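Local atomic coordinates of gamma-glutamyltranspeptidase (Ggt) (Helicobacter pylori 26695, PDB entry 5BPK), a protein that probably cleaves the gamma-glutamyl bond of glutathione and related compounds and passes the gamma-glutamyl group to water or another acceptor, as an Ntn-hydrolase. Residues R103-L108 and A257-K262; P107-K112 and I250-D255. All blocks are in the same frame, centred on the assembly; numbering follows the deposited sequence.

Overall arrangement
Both contacts fasten the loop that follows strand 97-102 to the region that runs from residue 250 through helix 253-257 to strand 262-271. Their centres lie about 10 Å apart, and they share Pro107 and Leu108. The order is reversed: as the loop runs forward from Arg103 to Ala110, its partners run back from Tyr259 to Ile250. Contact 1 lies where strands 97-102 and 262-271, neighbours in the four-stranded antiparallel sheet, leave and enter the sheet. Contact 2 lies further out, at the start of helix 253-257. The loop thus begins at the bound inhibitor, held by Arg103, and is tied down along its way outward.

Contact 1. Residues R103-L108 and A257-K262; sequences REKAPL and ASYNVK. With 4UD ((2S)-amino[(5S)-4,5-dihydro-1,2-oxazol-5-yl]acetic acid), chain O.
Lys105 NZ comes within 2.8 Å of Asn260 OD1 and donates a hydrogen bond to it. NZ is tilted 21° from the Asn260 amide plane. Ser258 O is also near, 3.1 Å from Lys105 NZ. A water donates to Ser258 OG and accepts a weak bond from Lys105 NZ; Ser258 OG also bonds to Glu254 O. Lys105 is buried, so these oxygens probably stabilise its charge. Its chain bends at chi3 (63°), which turns CE away from the line of the chain. Before that bend the chain passes obliquely by the Tyr259 ring, with Lys105 CD 3.6 Å from Tyr259 CD1.

The Tyr259 hydroxyl donates to the backbone, with OH 2.7 Å from Arg103 O. The carbonyl oxygen lies at the ring edge, in the ring plane, while the hydroxyl stands above the carbonyl plane. The guanidinium of Arg103 reaches the inhibitor. Its NH1 donates to O9 of the ligand carboxylate at 2.9 Å, with a bent N-H...O angle of 130°. Asp43 and Glu40 of the neighbouring Ggt chain form salt bridges with the guanidinium, and Pro70 O of that chain takes NE.

Tyr259 also packs on Phe102 of strand 97-102 and Ala141 of helix 139-150, in the loop that leads from helix 253-257 to strand 262-271.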
ATOM      1  N   ARG A 103       5.221  -7.845  -5.636  1.00  9.14           N
ATOM      2  CA  ARG A 103       6.218  -7.135  -4.841  1.00 10.50           C
ATOM      3  C   ARG A 103       7.594  -7.223  -5.494  1.00  8.96           C
ATOM      4  O   ARG A 103       7.954  -8.245  -6.082  1.00 10.45           O
ATOM      5  CB  ARG A 103       6.261  -7.749  -3.445  1.00 10.05           C
ATOM      6  CG  ARG A 103       7.220  -7.116  -2.449  1.00  9.10           C
ATOM      7  CD  ARG A 103       6.825  -5.704  -2.052  1.00  9.18           C
ATOM      8  NE  ARG A 103       7.448  -5.324  -0.781  1.00 11.63           N
ATOM      9  CZ  ARG A 103       7.323  -4.135  -0.197  1.00 11.54           C
ATOM     10  NH1 ARG A 103       6.639  -3.165  -0.769  1.00 12.41           N
ATOM     11  NH2 ARG A 103       7.906  -3.903   0.969  1.00 10.34           N
ATOM     12  N   GLU A 104       8.396  -6.167  -5.356  1.00 10.23           N
ATOM     13  CA  GLU A 104       9.759  -6.200  -5.879  1.00 11.13           C
ATOM     14  C   GLU A 104      10.590  -7.279  -5.198  1.00 10.41           C
ATOM     15  O   GLU A 104      10.341  -7.643  -4.041  1.00 11.42           O
ATOM     16  CB  GLU A 104      10.470  -4.862  -5.732  1.00 11.94           C
ATOM     17  CG  GLU A 104       9.765  -3.681  -6.384  1.00  9.96           C
ATOM     18  CD  GLU A 104       8.920  -2.895  -5.398  1.00 10.24           C
ATOM     19  OE1 GLU A 104       8.095  -3.521  -4.682  1.00 11.26           O
ATOM     20  OE2 GLU A 104       9.086  -1.655  -5.359  1.00 10.72           O
ATOM     21  N   LYS A 105      11.595  -7.768  -5.928  1.00 10.54           N
ATOM     22  CA  LYS A 105      12.561  -8.730  -5.406  1.00 11.19           C
ATOM     23  C   LYS A 105      13.920  -8.081  -5.225  1.00 11.17           C
ATOM     24  O   LYS A 105      14.351  -7.265  -6.068  1.00 11.51           O
ATOM     25  CB  LYS A 105      12.725  -9.883  -6.383  1.00 11.85           C
ATOM     26  CG  LYS A 105      11.490 -10.730  -6.573  1.00 12.80           C
ATOM     27  CD  LYS A 105      11.578 -11.600  -7.825  1.00 13.81           C
ATOM     28  CE  LYS A 105      12.706 -12.630  -7.794  1.00 14.31           C
ATOM     29  NZ  LYS A 105      12.748 -13.451  -9.051  1.00 13.16           N
ATOM     30  N   ALA A 106      14.635  -8.487  -4.182  1.00 10.97           N
ATOM     31  CA  ALA A 106      16.032  -8.104  -4.067  1.00 11.06           C
ATOM     32  C   ALA A 106      16.766  -8.665  -5.279  1.00 12.43           C
ATOM     33  O   ALA A 106      16.529  -9.804  -5.654  1.00 12.65           O
ATOM     34  CB  ALA A 106      16.637  -8.622  -2.766  1.00 11.95           C
ATOM     35  N   PRO A 107      17.672  -7.871  -5.891  1.00 13.64           N
ATOM     36  CA  PRO A 107      18.347  -8.383  -7.073  1.00 13.85           C
ATOM     37  C   PRO A 107      19.248  -9.576  -6.765  1.00 14.14           C
ATOM     38  O   PRO A 107      19.593  -9.827  -5.600  1.00 15.33           O
ATOM     39  CB  PRO A 107      19.169  -7.178  -7.550  1.00 13.65           C
ATOM     40  CG  PRO A 107      18.430  -6.003  -7.041  1.00 15.30           C
ATOM     41  CD  PRO A 107      17.936  -6.436  -5.697  1.00 14.54           C
ATOM     42  N   LEU A 108      19.644 -10.282  -7.821  1.00 14.27           N
ATOM     43  CA  LEU A 108      20.461 -11.491  -7.690  1.00 16.51           C
ATOM     44  C   LEU A 108      21.781 -11.222  -6.980  1.00 16.98           C
ATOM     45  O   LEU A 108      22.311 -12.100  -6.290  1.00 19.39           O
ATOM     46  CB  LEU A 108      20.727 -12.102  -9.074  1.00 16.65           C
ATOM     47  CG  LEU A 108      19.558 -12.876  -9.678  1.00 19.92           C
ATOM     48  CD1 LEU A 108      19.642 -12.942 -11.209  1.00 21.14           C
ATOM     49  CD2 LEU A 108      19.497 -14.263  -9.060  1.00 19.93           C
ATOM     50  N   ALA A 257      14.460 -10.658 -16.525  1.00 16.43           N
ATOM     51  CA  ALA A 257      13.941 -11.854 -17.197  1.00 17.41           C
ATOM     52  C   ALA A 257      13.455 -12.931 -16.219  1.00 17.37           C
ATOM     53  O   ALA A 257      12.641 -13.785 -16.590  1.00 19.90           O
ATOM     54  CB  ALA A 257      14.997 -12.433 -18.151  1.00 18.67           C
ATOM     55  N   SER A 258      13.956 -12.883 -14.981  1.00 15.56           N
ATOM     56  CA  SER A 258      13.563 -13.833 -13.934  1.00 15.19           C
ATOM     57  C   SER A 258      12.498 -13.308 -12.949  1.00 13.30           C
ATOM     58  O   SER A 258      12.112 -14.032 -12.011  1.00 13.65           O
ATOM     59  CB  SER A 258      14.792 -14.332 -13.164  1.00 17.56           C
ATOM     60  OG  SER A 258      15.473 -13.304 -12.466  1.00 18.19           O
ATOM     61  N   TYR A 259      11.992 -12.096 -13.164  1.00 13.22           N
ATOM     62  CA  TYR A 259      10.965 -11.557 -12.264  1.00 12.33           C
ATOM     63  C   TYR A 259       9.684 -12.363 -12.438  1.00 12.91           C
ATOM     64  O   TYR A 259       9.212 -12.554 -13.564  1.00 14.78           O
ATOM     65  CB  TYR A 259      10.647 -10.056 -12.462  1.00 12.43           C
ATOM     66  CG  TYR A 259       9.626  -9.682 -11.419  1.00 11.87           C
ATOM     67  CD1 TYR A 259      10.033  -9.358 -10.134  1.00 12.32           C
ATOM     68  CD2 TYR A 259       8.261  -9.832 -11.661  1.00 10.53           C
ATOM     69  CE1 TYR A 259       9.123  -9.119  -9.138  1.00 11.84           C
ATOM     70  CE2 TYR A 259       7.326  -9.607 -10.660  1.00 11.40           C
ATOM     71  CZ  TYR A 259       7.772  -9.259  -9.397  1.00 12.48           C
ATOM     72  OH  TYR A 259       6.869  -9.053  -8.391  1.00 11.46           O
ATOM     73  N   ASN A 260       9.124 -12.805 -11.312  1.00 16.00           N
ATOM     74  CA  ASN A 260       7.931 -13.635 -11.281  1.00 18.19           C
ATOM     75  C   ASN A 260       6.899 -13.074 -10.303  1.00 15.61           C
ATOM     76  O   ASN A 260       7.246 -12.782  -9.162  1.00 17.23           O
ATOM     77  CB  ASN A 260       8.307 -15.085 -10.881  1.00 21.05           C
ATOM     78  CG  ASN A 260       9.154 -15.188  -9.564  1.00 21.84           C
ATOM     79  OD1 ASN A 260      10.090 -14.404  -9.311  1.00 17.81           O
ATOM     80  ND2 ASN A 260       8.846 -16.208  -8.754  1.00 24.04           N
ATOM     81  N   VAL A 261       5.656 -12.879 -10.747  1.00 13.87           N
ATOM     82  CA  VAL A 261       4.550 -12.677  -9.789  1.00 13.60           C
ATOM     83  C   VAL A 261       4.251 -14.008  -9.124  1.00 12.54           C
ATOM     84  O   VAL A 261       4.658 -15.060  -9.618  1.00 13.09           O
ATOM     85  CB  VAL A 261       3.230 -12.133 -10.435  1.00 13.20           C
ATOM     86  CG1 VAL A 261       3.480 -10.804 -11.153  1.00 15.07           C
ATOM     87  CG2 VAL A 261       2.582 -13.167 -11.361  1.00 15.49           C
ATOM     88  N   LYS A 262       3.560 -13.958  -7.991  1.00 12.28           N
ATOM     89  CA  LYS A 262       3.061 -15.156  -7.343  1.00 12.29           C
ATOM     90  C   LYS A 262       1.603 -14.989  -6.970  1.00 11.64           C
ATOM     91  O   LYS A 262       1.220 -14.018  -6.321  1.00 12.88           O
ATOM     92  CB  LYS A 262       3.886 -15.486  -6.115  1.00 13.78           C
ATOM     93  CG  LYS A 262       5.299 -15.938  -6.505  1.00 17.59           C
ATOM     94  CD  LYS A 262       6.058 -16.567  -5.366  1.00 18.88           C
ATOM     95  CE  LYS A 262       5.388 -17.818  -4.831  1.00 20.27           C
ATOM     96  NZ  LYS A 262       6.348 -18.657  -4.052  1.00 26.30           N
TER
HETATM   97  C3  4UD O 701       3.279   3.148   0.953  1.00 22.64           C
HETATM   98  C4  4UD O 701       4.463   1.302   1.300  1.00 18.07           C
HETATM   99  C5  4UD O 701       4.710   2.742   0.890  1.00 23.69           C
HETATM  100  C6  4UD O 701       5.626   0.609   2.023  1.00 13.57           C
HETATM  101  C8  4UD O 701       5.200  -0.824   2.248  1.00 13.00           C
HETATM  102  O9  4UD O 701       5.302  -1.649   1.373  1.00 13.76           O
HETATM  103  O10 4UD O 701       4.685  -1.205   3.440  1.00 12.30           O
HETATM  104  N7  4UD O 701       6.831   0.606   1.182  1.00 13.67           N
HETATM  105  O2  4UD O 701       3.360   1.344   2.202  1.00 24.83           O
HETATM  106  N1  4UD O 701       2.613   2.326   1.694  1.00 27.05           N
HETATM  107  O   HOH W   1      15.852 -14.281 -10.034  1.00 23.10           O

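Contact 2. Residues P107-K112 and I250-D255; sequences PLKATK and IITKED
Leu108 N donates to Asp255 OD1 at 2.7 Å, the one hydrogen bond between the two segments. The N-H...O angle is 156°, and OD1 offers its syn lone pair. The carboxylate is gripped twice, since Thr252 N donates to the anti lone pair of Asp255 OD2 at 3.1 Å. These two bonds hold the group between the loop and the first turn of the helix.

Thr252 is the N-cap of helix 253-257. Its OG1 lies between the backbone N and the carbonyl carbon (chi1 64°) and accepts from Asp255 N at 3.3 Å. Glu254 N adds a weak bond to the same oxygen. With the return bond from Thr252 N to Asp255, this is a capping box. Asp255 therefore completes the capping box and also binds the incoming loop. On the loop side, Pro107 to Ala110 form a type I beta turn, closed by Ala110 N to Pro107 O.

Charged contacts are looser. The ammonium makes a long salt bridge, with Lys109 NZ 3.8 Å from Asp255 OD2. Glu254 carries an opposite charge nearby, beyond salt-bridge range. Apart from these, the Lys109 and Thr252 side chains meet tip to tip, but the angle is too poor for a hydrogen bond.

Apolar packing lies beside the polar bonds. Pro107 CG rests 3.6 Å from Ile251 CG1, and Pro107 CB meets Ile250 CD1 at 3.8 Å. The same CD1 touches the turn backbone at Lys109 C and Ala110 N. The Leu108 and Glu254 side chains cross at about a right angle, with Leu108 CD1 3.7 Å from Glu254 CD. Ile251 also packs on Ile240 and Met244 of helix 234-246. Pro107 also touches Met41 of the neighbouring Ggt chain.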
ATOM      1  N   PRO A 107      17.672  -7.871  -5.891  1.00 13.64           N
ATOM      2  CA  PRO A 107      18.347  -8.383  -7.073  1.00 13.85           C
ATOM      3  C   PRO A 107      19.248  -9.576  -6.765  1.00 14.14           C
ATOM      4  O   PRO A 107      19.593  -9.827  -5.600  1.00 15.33           O
ATOM      5  CB  PRO A 107      19.169  -7.178  -7.550  1.00 13.65           C
ATOM      6  CG  PRO A 107      18.430  -6.003  -7.041  1.00 15.30           C
ATOM      7  CD  PRO A 107      17.936  -6.436  -5.697  1.00 14.54           C
ATOM      8  N   LEU A 108      19.644 -10.282  -7.821  1.00 14.27           N
ATOM      9  CA  LEU A 108      20.461 -11.491  -7.690  1.00 16.51           C
ATOM     10  C   LEU A 108      21.781 -11.222  -6.980  1.00 16.98           C
ATOM     11  O   LEU A 108      22.311 -12.100  -6.290  1.00 19.39           O
ATOM     12  CB  LEU A 108      20.727 -12.102  -9.074  1.00 16.65           C
ATOM     13  CG  LEU A 108      19.558 -12.876  -9.678  1.00 19.92           C
ATOM     14  CD1 LEU A 108      19.642 -12.942 -11.209  1.00 21.14           C
ATOM     15  CD2 LEU A 108      19.497 -14.263  -9.060  1.00 19.93           C
ATOM     16  N   LYS A 109      22.315 -10.013  -7.149  1.00 16.79           N
ATOM     17  CA  LYS A 109      23.582  -9.641  -6.516  1.00 18.51           C
ATOM     18  C   LYS A 109      23.414  -9.027  -5.123  1.00 17.55           C
ATOM     19  O   LYS A 109      24.388  -8.639  -4.500  1.00 19.45           O
ATOM     20  CB  LYS A 109      24.404  -8.736  -7.450  1.00 20.14           C
ATOM     21  CG  LYS A 109      25.002  -9.507  -8.643  1.00 25.85           C
ATOM     22  CD  LYS A 109      24.354  -9.182  -9.990  1.00 32.80           C
ATOM     23  CE  LYS A 109      23.745 -10.418 -10.670  1.00 30.09           C
ATOM     24  NZ  LYS A 109      22.741 -10.069 -11.728  1.00 32.90           N
ATOM     25  N   ALA A 110      22.181  -8.975  -4.614  1.00 16.23           N
ATOM     26  CA  ALA A 110      21.923  -8.456  -3.278  1.00 15.95           C
ATOM     27  C   ALA A 110      22.564  -9.317  -2.193  1.00 16.84           C
ATOM     28  O   ALA A 110      22.657 -10.537  -2.323  1.00 18.55           O
ATOM     29  CB  ALA A 110      20.424  -8.364  -3.037  1.00 14.39           C
ATOM     30  N   THR A 111      22.991  -8.662  -1.120  1.00 17.42           N
ATOM     31  CA  THR A 111      23.563  -9.339   0.037  1.00 17.43           C
ATOM     32  C   THR A 111      23.073  -8.713   1.339  1.00 17.73           C
ATOM     33  O   THR A 111      22.681  -7.542   1.391  1.00 16.83           O
ATOM     34  CB  THR A 111      25.110  -9.315   0.002  1.00 19.94           C
ATOM     35  OG1 THR A 111      25.577  -7.965   0.052  1.00 21.67           O
ATOM     36  CG2 THR A 111      25.647  -9.998  -1.250  1.00 19.03           C
ATOM     37  N   LYS A 112      23.120  -9.514   2.394  1.00 16.62           N
ATOM     38  CA  LYS A 112      22.647  -9.120   3.716  1.00 17.67           C
ATOM     39  C   LYS A 112      23.138  -7.733   4.159  1.00 18.24           C
ATOM     40  O   LYS A 112      22.361  -6.898   4.612  1.00 19.82           O
ATOM     41  CB  LYS A 112      23.082 -10.190   4.718  1.00 19.47           C
ATOM     42  CG  LYS A 112      22.557  -9.995   6.113  1.00 22.71           C
ATOM     43  CD  LYS A 112      22.952 -11.172   6.997  1.00 25.66           C
ATOM     44  CE  LYS A 112      23.535 -10.699   8.303  1.00 34.80           C
ATOM     45  NZ  LYS A 112      24.889 -10.101   8.124  1.00 40.08           N
ATOM     46  N   ILE A 250      22.601  -2.526  -9.263  1.00 17.45           N
ATOM     47  CA  ILE A 250      22.905  -3.933  -9.515  1.00 17.24           C
ATOM     48  C   ILE A 250      21.853  -4.729 -10.307  1.00 17.63           C
ATOM     49  O   ILE A 250      22.055  -5.911 -10.587  1.00 17.36           O
ATOM     50  CB  ILE A 250      23.232  -4.683  -8.192  1.00 17.77           C
ATOM     51  CG1 ILE A 250      22.071  -4.612  -7.197  1.00 19.11           C
ATOM     52  CG2 ILE A 250      24.501  -4.122  -7.553  1.00 17.89           C
ATOM     53  CD1 ILE A 250      22.224  -5.603  -6.037  1.00 18.33           C
ATOM     54  N   ILE A 251      20.747  -4.098 -10.688  1.00 17.40           N
ATOM     55  CA  ILE A 251      19.717  -4.798 -11.455  1.00 16.06           C
ATOM     56  C   ILE A 251      20.192  -5.002 -12.890  1.00 18.34           C
ATOM     57  O   ILE A 251      20.704  -4.078 -13.527  1.00 19.18           O
ATOM     58  CB  ILE A 251      18.366  -4.063 -11.433  1.00 16.35           C
ATOM     59  CG1 ILE A 251      17.826  -4.042 -10.004  1.00 15.51           C
ATOM     60  CG2 ILE A 251      17.356  -4.746 -12.378  1.00 17.14           C
ATOM     61  CD1 ILE A 251      16.649  -3.124  -9.804  1.00 13.75           C
ATOM     62  N   THR A 252      20.033  -6.233 -13.365  1.00 19.43           N
ATOM     63  CA  THR A 252      20.504  -6.648 -14.675  1.00 19.10           C
ATOM     64  C   THR A 252      19.368  -7.212 -15.525  1.00 18.37           C
ATOM     65  O   THR A 252      18.256  -7.450 -15.041  1.00 17.75           O
ATOM     66  CB  THR A 252      21.556  -7.766 -14.536  1.00 19.11           C
ATOM     67  OG1 THR A 252      20.947  -8.925 -13.956  1.00 21.19           O
ATOM     68  CG2 THR A 252      22.731  -7.315 -13.681  1.00 19.68           C
ATOM     69  N   LYS A 253      19.666  -7.472 -16.792  1.00 18.07           N
ATOM     70  CA  LYS A 253      18.718  -8.157 -17.664  1.00 18.70           C
ATOM     71  C   LYS A 253      18.307  -9.529 -17.106  1.00 17.96           C
ATOM     72  O   LYS A 253      17.182  -9.971 -17.330  1.00 18.14           O
ATOM     73  CB  LYS A 253      19.289  -8.301 -19.081  1.00 18.53           C
ATOM     74  CG  LYS A 253      19.276  -7.003 -19.864  1.00 20.97           C
ATOM     75  CD  LYS A 253      19.783  -7.196 -21.286  1.00 27.69           C
ATOM     76  CE  LYS A 253      21.297  -7.314 -21.330  1.00 32.82           C
ATOM     77  NZ  LYS A 253      21.811  -7.294 -22.735  1.00 36.19           N
ATOM     78  N   GLU A 254      19.212 -10.194 -16.391  1.00 17.48           N
ATOM     79  CA  GLU A 254      18.908 -11.490 -15.789  1.00 17.32           C
ATOM     80  C   GLU A 254      17.863 -11.348 -14.678  1.00 16.63           C
ATOM     81  O   GLU A 254      16.940 -12.167 -14.576  1.00 18.71           O
ATOM     82  CB  GLU A 254      20.162 -12.173 -15.240  1.00 19.75           C
ATOM     83  CG  GLU A 254      19.916 -13.638 -14.846  1.00 25.32           C
ATOM     84  CD  GLU A 254      21.139 -14.339 -14.269  1.00 29.57           C
ATOM     85  OE1 GLU A 254      22.215 -13.704 -14.156  1.00 32.15           O
ATOM     86  OE2 GLU A 254      21.013 -15.534 -13.923  1.00 34.58           O
ATOM     87  N   ASP A 255      17.993 -10.302 -13.867  1.00 17.05           N
ATOM     88  CA  ASP A 255      16.989 -10.010 -12.838  1.00 16.21           C
ATOM     89  C   ASP A 255      15.619  -9.808 -13.472  1.00 15.26           C
ATOM     90  O   ASP A 255      14.617 -10.355 -13.017  1.00 16.23           O
ATOM     91  CB  ASP A 255      17.351  -8.751 -12.053  1.00 17.01           C
ATOM     92  CG  ASP A 255      18.451  -8.972 -11.042  1.00 16.15           C
ATOM     93  OD1 ASP A 255      18.306  -9.854 -10.182  1.00 18.85           O
ATOM     94  OD2 ASP A 255      19.451  -8.231 -11.079  1.00 18.89           O
TER